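PDB 3RH7: hypothetical oxidoreductase from Sinorhizobium meliloti, which probably acts as an FMN-binding, NADPH-dependent flavin reductase with an FMN-binding split barrel. Local coordinates for residues A[187-192]-A[252-257]; A[194-199]-A[285-290]; A[61-66]-A[141-146]. All coordinates share one frame; numbering follows the deposited sequence.

Contact 1 of 3, residues A[187-192]-A[252-257]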
# COMPACT_ATOMS: atom_id res chain seq x y z
N GLY A 187 17.81 3.95 -12.62
CA GLY A 187 16.90 4.65 -13.53
C GLY A 187 15.65 5.12 -12.83
O GLY A 187 15.36 4.68 -11.71
N ALA A 188 14.88 5.98 -13.48
CA ALA A 188 13.64 6.47 -12.90
C ALA A 188 12.57 6.77 -13.93
O ALA A 188 12.87 7.28 -15.01
CB ALA A 188 13.90 7.73 -12.09
N VAL A 189 11.31 6.47 -13.57
CA VAL A 189 10.11 6.81 -14.34
C VAL A 189 9.60 8.05 -13.62
O VAL A 189 8.81 7.93 -12.66
CB VAL A 189 9.08 5.66 -14.46
CG1 VAL A 189 7.81 6.13 -15.15
CG2 VAL A 189 9.67 4.48 -15.22
N LEU A 190 10.19 9.21 -13.97
CA LEU A 190 9.95 10.51 -13.33
C LEU A 190 8.78 11.21 -14.00
O LEU A 190 8.88 11.60 -15.17
CB LEU A 190 11.23 11.35 -13.42
CG LEU A 190 11.24 12.72 -12.75
CD1 LEU A 190 11.29 12.61 -11.24
CD2 LEU A 190 12.42 13.50 -13.20
N GLU A 191 7.68 11.36 -13.25
CA GLU A 191 6.46 11.96 -13.77
C GLU A 191 6.26 13.44 -13.36
O GLU A 191 6.50 13.78 -12.20
CB GLU A 191 5.25 11.15 -13.31
CG GLU A 191 5.07 9.84 -14.05
CD GLU A 191 3.87 9.00 -13.64
OE1 GLU A 191 2.85 9.59 -13.21
OE2 GLU A 191 3.94 7.76 -13.79
N GLN A 192 5.81 14.29 -14.31
CA GLN A 192 5.48 15.67 -14.01
C GLN A 192 3.98 15.72 -13.84
O GLN A 192 3.50 15.63 -12.68
CB GLN A 192 5.99 16.67 -15.03
CG GLN A 192 5.98 18.05 -14.42
CD GLN A 192 6.91 19.00 -15.09
OE1 GLN A 192 6.87 19.20 -16.32
NE2 GLN A 192 7.72 19.66 -14.27
N VAL A 252 15.22 0.41 -11.24
CA VAL A 252 14.36 1.50 -11.74
C VAL A 252 13.33 1.83 -10.68
O VAL A 252 12.63 0.93 -10.17
CB VAL A 252 13.71 1.17 -13.11
CG1 VAL A 252 12.92 2.37 -13.64
CG2 VAL A 252 14.76 0.73 -14.12
N TYR A 253 13.26 3.12 -10.31
CA TYR A 253 12.34 3.64 -9.30
C TYR A 253 11.24 4.41 -9.94
O TYR A 253 11.41 4.93 -11.05
CB TYR A 253 13.08 4.57 -8.34
CG TYR A 253 13.64 3.92 -7.10
CD1 TYR A 253 12.84 3.71 -5.98
CD2 TYR A 253 14.99 3.63 -7.00
CE1 TYR A 253 13.37 3.22 -4.79
CE2 TYR A 253 15.53 3.11 -5.82
CZ TYR A 253 14.72 2.92 -4.71
OH TYR A 253 15.24 2.46 -3.52
N HIS A 254 10.12 4.51 -9.24
CA HIS A 254 9.05 5.35 -9.70
C HIS A 254 9.33 6.68 -9.01
O HIS A 254 9.76 6.64 -7.86
CB HIS A 254 7.66 4.74 -9.41
CG HIS A 254 6.52 5.47 -10.09
ND1 HIS A 254 6.74 6.54 -10.99
CD2 HIS A 254 5.19 5.30 -9.96
CE1 HIS A 254 5.54 6.96 -11.36
NE2 HIS A 254 4.57 6.26 -10.77
N ALA A 255 9.22 7.83 -9.72
CA ALA A 255 9.52 9.11 -9.07
C ALA A 255 8.57 10.24 -9.51
O ALA A 255 7.78 10.05 -10.43
CB ALA A 255 10.97 9.50 -9.32
N LEU A 256 8.62 11.39 -8.81
CA LEU A 256 7.81 12.57 -9.10
C LEU A 256 8.63 13.82 -9.15
O LEU A 256 9.49 14.02 -8.29
CB LEU A 256 6.73 12.79 -8.04
CG LEU A 256 5.55 11.87 -8.03
CD1 LEU A 256 4.62 12.24 -6.92
CD2 LEU A 256 4.85 11.85 -9.37
N ALA A 257 8.31 14.68 -10.13
CA ALA A 257 8.98 15.96 -10.27
C ALA A 257 8.01 17.11 -9.98
O ALA A 257 6.81 17.01 -10.27
CB ALA A 257 9.57 16.11 -11.65

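Contact 2 of 3, residues A[194-199]-A[285-290]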
# COMPACT_ATOMS: atom_id res chain seq x y z
N GLY A 194 1.29 13.89 -16.24
CA GLY A 194 1.12 12.51 -16.64
C GLY A 194 2.22 12.23 -17.60
O GLY A 194 2.12 11.29 -18.38
N ALA A 195 3.24 13.14 -17.61
CA ALA A 195 4.35 13.09 -18.56
C ALA A 195 5.63 12.59 -17.92
O ALA A 195 6.03 13.07 -16.86
CB ALA A 195 4.57 14.45 -19.17
N VAL A 196 6.24 11.61 -18.57
CA VAL A 196 7.46 10.96 -18.11
C VAL A 196 8.67 11.76 -18.63
O VAL A 196 8.65 12.24 -19.76
CB VAL A 196 7.51 9.45 -18.50
CG1 VAL A 196 7.52 9.25 -20.02
CG2 VAL A 196 8.67 8.73 -17.84
N PHE A 197 9.71 11.91 -17.79
CA PHE A 197 10.92 12.62 -18.20
C PHE A 197 11.77 11.73 -19.06
O PHE A 197 12.05 10.58 -18.69
CB PHE A 197 11.72 13.08 -16.98
CG PHE A 197 12.98 13.83 -17.35
CD1 PHE A 197 12.94 15.18 -17.65
CD2 PHE A 197 14.21 13.18 -17.41
CE1 PHE A 197 14.10 15.86 -18.00
CE2 PHE A 197 15.38 13.86 -17.76
CZ PHE A 197 15.31 15.20 -18.05
N LEU A 198 12.21 12.27 -20.19
CA LEU A 198 13.08 11.56 -21.12
C LEU A 198 14.18 12.46 -21.62
O LEU A 198 13.93 13.63 -21.92
CB LEU A 198 12.28 10.95 -22.29
CG LEU A 198 11.53 9.66 -21.91
CD1 LEU A 198 10.47 9.35 -22.88
CD2 LEU A 198 12.46 8.49 -21.75
N ALA A 199 15.41 11.92 -21.66
CA ALA A 199 16.60 12.63 -22.11
C ALA A 199 16.95 12.28 -23.56
O ALA A 199 16.88 11.11 -23.97
CB ALA A 199 17.78 12.32 -21.20
N ASP A 285 10.33 -1.08 -23.15
CA ASP A 285 9.47 -1.93 -22.32
C ASP A 285 8.90 -1.17 -21.14
O ASP A 285 7.71 -1.29 -20.87
CB ASP A 285 10.24 -3.16 -21.81
CG ASP A 285 10.51 -4.18 -22.87
OD1 ASP A 285 9.54 -4.59 -23.56
OD2 ASP A 285 11.69 -4.61 -23.01
N ILE A 286 9.74 -0.35 -20.48
CA ILE A 286 9.36 0.46 -19.32
C ILE A 286 8.36 1.53 -19.74
O ILE A 286 7.36 1.71 -19.07
CB ILE A 286 10.61 1.05 -18.63
CG1 ILE A 286 11.40 -0.06 -17.90
CG2 ILE A 286 10.22 2.11 -17.65
CD1 ILE A 286 12.89 0.16 -17.82
N ILE A 287 8.62 2.22 -20.87
CA ILE A 287 7.73 3.26 -21.40
C ILE A 287 6.38 2.63 -21.79
O ILE A 287 5.34 3.18 -21.41
CB ILE A 287 8.39 4.04 -22.57
CG1 ILE A 287 9.61 4.86 -22.07
CG2 ILE A 287 7.41 4.92 -23.32
CD1 ILE A 287 9.38 5.84 -20.83
N ASN A 288 6.40 1.44 -22.48
CA ASN A 288 5.19 0.69 -22.85
C ASN A 288 4.34 0.45 -21.59
O ASN A 288 3.13 0.71 -21.59
CB ASN A 288 5.55 -0.64 -23.50
CG ASN A 288 6.11 -0.58 -24.90
OD1 ASN A 288 5.78 0.30 -25.72
ND2 ASN A 288 6.94 -1.58 -25.22
N ARG A 289 5.00 0.02 -20.50
CA ARG A 289 4.39 -0.22 -19.20
C ARG A 289 3.81 1.08 -18.63
O ARG A 289 2.70 1.07 -18.13
CB ARG A 289 5.43 -0.83 -18.25
CG ARG A 289 4.83 -1.48 -17.03
CD ARG A 289 5.88 -1.84 -16.02
NE ARG A 289 5.39 -1.58 -14.67
CZ ARG A 289 6.04 -1.91 -13.55
NH1 ARG A 289 7.19 -2.56 -13.61
NH2 ARG A 289 5.54 -1.57 -12.37
N PHE A 290 4.56 2.19 -18.73
CA PHE A 290 4.12 3.49 -18.22
C PHE A 290 2.83 3.93 -18.92
O PHE A 290 1.90 4.34 -18.22
CB PHE A 290 5.23 4.56 -18.39
CG PHE A 290 4.75 6.00 -18.41
CD1 PHE A 290 4.47 6.67 -17.22
CD2 PHE A 290 4.59 6.68 -19.61
CE1 PHE A 290 4.02 8.00 -17.25
CE2 PHE A 290 4.13 8.00 -19.63
CZ PHE A 290 3.86 8.65 -18.45

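Contact 3 of 3, residues A[61-66]-A[141-146]. With FMN (flavin mononucleotide), chain G.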
# COMPACT_ATOMS: atom_id res chain seq x y z
N LEU A 61 -18.50 -7.25 7.32
CA LEU A 61 -18.87 -6.31 6.26
C LEU A 61 -17.68 -5.77 5.52
O LEU A 61 -16.62 -5.49 6.09
CB LEU A 61 -19.74 -5.17 6.78
CG LEU A 61 -21.13 -5.61 7.21
CD1 LEU A 61 -21.83 -4.51 7.97
CD2 LEU A 61 -21.95 -6.09 6.02
N LEU A 62 -17.88 -5.61 4.22
CA LEU A 62 -16.88 -5.24 3.22
C LEU A 62 -17.48 -4.20 2.25
O LEU A 62 -18.71 -4.12 2.10
CB LEU A 62 -16.56 -6.57 2.56
CG LEU A 62 -15.59 -6.69 1.50
CD1 LEU A 62 -14.84 -8.00 1.69
CD2 LEU A 62 -16.32 -6.67 0.16
N LEU A 63 -16.62 -3.41 1.60
CA LEU A 63 -17.01 -2.30 0.72
C LEU A 63 -16.18 -2.25 -0.55
O LEU A 63 -14.98 -2.55 -0.51
CB LEU A 63 -16.74 -1.02 1.53
CG LEU A 63 -17.22 0.31 1.07
CD1 LEU A 63 -17.71 1.08 2.23
CD2 LEU A 63 -16.11 1.08 0.42
N VAL A 64 -16.77 -1.81 -1.66
CA VAL A 64 -16.06 -1.64 -2.93
C VAL A 64 -16.86 -0.63 -3.77
O VAL A 64 -18.09 -0.57 -3.64
CB VAL A 64 -15.74 -2.97 -3.68
CG1 VAL A 64 -16.95 -3.55 -4.40
CG2 VAL A 64 -14.57 -2.80 -4.63
N CYS A 65 -16.17 0.19 -4.57
CA CYS A 65 -16.88 1.21 -5.34
C CYS A 65 -16.81 0.93 -6.84
O CYS A 65 -15.73 0.63 -7.36
CB CYS A 65 -16.38 2.61 -5.01
SG CYS A 65 -16.27 2.94 -3.23
N LEU A 66 -17.96 1.04 -7.52
CA LEU A 66 -18.09 0.79 -8.95
C LEU A 66 -18.56 2.03 -9.66
O LEU A 66 -19.57 2.62 -9.25
CB LEU A 66 -19.08 -0.36 -9.20
CG LEU A 66 -19.51 -0.60 -10.63
CD1 LEU A 66 -18.38 -1.19 -11.45
CD2 LEU A 66 -20.72 -1.49 -10.68
N HIS A 141 -19.88 7.18 -8.93
CA HIS A 141 -19.74 5.79 -8.51
C HIS A 141 -20.91 5.35 -7.61
O HIS A 141 -21.76 6.17 -7.23
CB HIS A 141 -18.42 5.60 -7.72
CG HIS A 141 -17.18 5.47 -8.55
ND1 HIS A 141 -16.79 6.45 -9.45
CD2 HIS A 141 -16.22 4.52 -8.50
CE1 HIS A 141 -15.65 6.04 -9.97
NE2 HIS A 141 -15.26 4.89 -9.43
N VAL A 142 -20.95 4.05 -7.28
CA VAL A 142 -21.89 3.45 -6.34
C VAL A 142 -21.06 2.65 -5.34
O VAL A 142 -20.04 2.04 -5.72
CB VAL A 142 -23.04 2.61 -6.95
CG1 VAL A 142 -23.97 3.48 -7.80
CG2 VAL A 142 -22.53 1.41 -7.75
N ILE A 143 -21.47 2.69 -4.07
CA ILE A 143 -20.78 1.97 -3.00
C ILE A 143 -21.49 0.62 -2.83
O ILE A 143 -22.67 0.60 -2.47
CB ILE A 143 -20.72 2.81 -1.68
CG1 ILE A 143 -20.00 4.15 -1.89
CG2 ILE A 143 -20.09 2.01 -0.55
CD1 ILE A 143 -20.25 5.15 -0.86
N ILE A 144 -20.80 -0.48 -3.12
CA ILE A 144 -21.37 -1.80 -2.95
C ILE A 144 -20.91 -2.36 -1.59
O ILE A 144 -19.70 -2.43 -1.31
CB ILE A 144 -21.03 -2.72 -4.14
CG1 ILE A 144 -21.61 -2.16 -5.44
CG2 ILE A 144 -21.54 -4.14 -3.89
CD1 ILE A 144 -20.90 -2.64 -6.74
N ILE A 145 -21.88 -2.73 -0.74
CA ILE A 145 -21.62 -3.30 0.57
C ILE A 145 -21.99 -4.78 0.54
O ILE A 145 -23.11 -5.12 0.15
CB ILE A 145 -22.35 -2.53 1.70
CG1 ILE A 145 -21.83 -1.08 1.76
CG2 ILE A 145 -22.16 -3.26 3.04
CD1 ILE A 145 -22.53 -0.19 2.68
N GLY A 146 -21.04 -5.62 0.94
CA GLY A 146 -21.22 -7.06 0.97
C GLY A 146 -20.99 -7.67 2.33
O GLY A 146 -20.16 -7.18 3.12
N1 FMN G . -13.11 0.95 -11.66
C2 FMN G . -14.17 1.13 -10.78
O2 FMN G . -15.33 1.25 -11.23
N3 FMN G . -13.93 1.10 -9.41
C4 FMN G . -12.67 0.97 -8.79
O4 FMN G . -12.48 0.94 -7.57
C4A FMN G . -11.50 0.84 -9.77
N5 FMN G . -10.27 0.71 -9.29
C5A FMN G . -9.21 0.47 -10.20
C6 FMN G . -7.91 0.31 -9.61
C7 FMN G . -6.76 0.01 -10.40
C7M FMN G . -5.42 -0.17 -9.75
C8 FMN G . -6.93 -0.09 -11.80
C8M FMN G . -5.76 -0.39 -12.65
C9 FMN G . -8.22 0.09 -12.42
C9A FMN G . -9.41 0.39 -11.66
N10 FMN G . -10.75 0.57 -12.22
C10 FMN G . -11.83 0.79 -11.29
C1' FMN G . -10.98 0.49 -13.71
C2' FMN G . -11.89 -0.75 -14.11
O2' FMN G . -11.38 -2.05 -13.78
C3' FMN G . -12.47 -0.90 -15.54
O3' FMN G . -11.80 -0.14 -16.56
C4' FMN G . -14.03 -0.88 -15.62
O4' FMN G . -14.75 -0.05 -14.64
C5' FMN G . -14.53 -2.31 -15.62
O5' FMN G . -14.67 -2.60 -16.99
P FMN G . -16.19 -2.55 -17.63
O1P FMN G . -16.99 -3.15 -16.39
O2P FMN G . -16.22 -3.44 -18.93
O3P FMN G . -16.55 -1.13 -18.14

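Contact 1 of 3, residues A[187-192]-A[252-257]
Leu190 lays its CD1 branch over the methyl of Ala255, CD1 to CB 3.7 Å, and the same CD1 lies 3.9 Å from Ala257 CB. Its CG is anti to the backbone N (chi1 -177°), which carries the branch across to strand 249-257. The two strands are the parallel central pair of a four-stranded mixed sheet, sandwiched between helices 216-228 and 281-292 as in a Nudix-like alpha/beta/alpha layer. Ala188, Leu190, Tyr253 and Ala255 line one face, where Leu220 of helix 216-228 meets Ala188 and Tyr253; Val189, Glu191, Val252 and His254 line the other, where Ile286 and Phe290 of helix 281-292 rest on Val189. Five nearly straight backbone hydrogen bonds join the pair. His254 adds a sixth: ND1 donates to Val189 O at 3.0 Å, in the plane of both ring and carbonyl. An alanine here would remove that donor and would probably leave Val189 O to Ala255 N alone and loosen the packing beside Glu191. Glu191 OE2 comes to the CE1 edge of the His254 ring, the carboxylate and ring planes 49° apart, without a hydrogen bond. Val189 O is gripped twice, Ala255 N reaching it at 3.0 Å from above the carbonyl plane.

Contact 2 of 3, residues A[194-199]-A[285-290]
The Phe290 ring has Val196 over one face and the carbonyl oxygen of Gly194 at its edge. Val196 CB stands 3.8 Å from the centroid of the Phe290 ring, 15° off the ring normal, a CH-pi contact, while Gly194 O lies near the ring plane beside CZ. The pair joins helix 281-292 to the short strand 196-198, which with strand 266-268 forms a two-stranded antiparallel ribbon beside the mixed sheet of a Nudix-like alpha/beta domain. The helix runs nearly antiparallel to the strand, at 156°, their axes 11.2 Å apart, so the gap is bridged chiefly by side chains, with Gly194 O the main-chain exception, and no hydrogen bond crosses it. The side chains of Val196 and Phe290 overlap while heading opposite ways. Phe290 holds CG anti to its backbone N (chi1 158°), and Val196 keeps CG1 in the crowded position between N and carbonyl carbon, which brings CG1 to 3.6 Å from Phe290 CE2. One turn earlier in the helix, Ile287 CD1 lies against Val196 CG1 at 4.0 Å and also meets Leu198. Leu273 of helix 270-273 closes on Val196, Leu198 and Ile287 together, completing an apolar cluster. Phe197 points away from the helix and meets Phe267 edge-to-face. The last link is tip to tip, with Leu198 CD2 4.2 Å from Ile287 CD1.

Contact 3 of 3, residues A[61-66]-A[141-146]
Cys65 O accepts the N3-H of FMN over 2.8 Å, the hydrogen bond that ties this pair of barrel strands to the flavin. Next to it, Leu66 touches the O2 corner of the pyrimidine, its CA 3.6 Å from FMN O2. The edge of the His141 ring also faces FMN N3, but His141 NE2 is hydrogen-bonded to Asn298 OD1, and the ring meets Phe299 with the planes about 50° apart. Behind this first shell, strands 61-67 and 141-153 of the FMN-binding split barrel run antiparallel. Six backbone bonds link three hydrogen-bonded pairs, Leu62 with Gly146, Val64 with Ile144 and Leu66 with Val142. Those at Leu66 are Leu66 N to Val142 O at 2.9 Å and Val142 N to Leu66 O at 2.8 Å, so the residue following Cys65 is held from both its N-H and its carbonyl. Leu66 CB packs 3.8 Å from Ile144 CD1, the two side chains lying side by side; Leu62, Val64 and Ile144 of this face pack on Phe82 and Ile84 of strand 81-86. The other face carries Leu63, Cys65, Ile143 and Ile145. Leu63 CG meets Ile143 CG2 at 3.7 Å. Leu63 and Cys65 pack on Leu63 and Thr53 of the second subunit, the SG of Cys65 turned away from the cofactor. Recognition at N3 thus rests on a main-chain acceptor, which suits a flavin protonated at N3 and would probably depend little on the Cys65 thiol.

How the contacts relate
Contacts 1 and 2 belong to one alpha/beta domain, their centres 9 Å apart and their segments alternating along the chain. They touch directly: Leu190 O and Phe197 N, 2.8 Å apart, form a probable hydrogen bond between the successive strands 184-191 and 196-198, and Val189 CG1 packs on Val196 CG2. Contact 3 lies in the split barrel on the opposite side of the chain's centre, 33 Å from either by centres and about 19 Å by nearest atoms. Contact 3 forms part of the FMN pocket, whereas the side chains of His254 and Phe290 remain about 12 and 13 Å from a bound FMN. Beyond helix 281-292 the chain returns to the barrel beside that pocket.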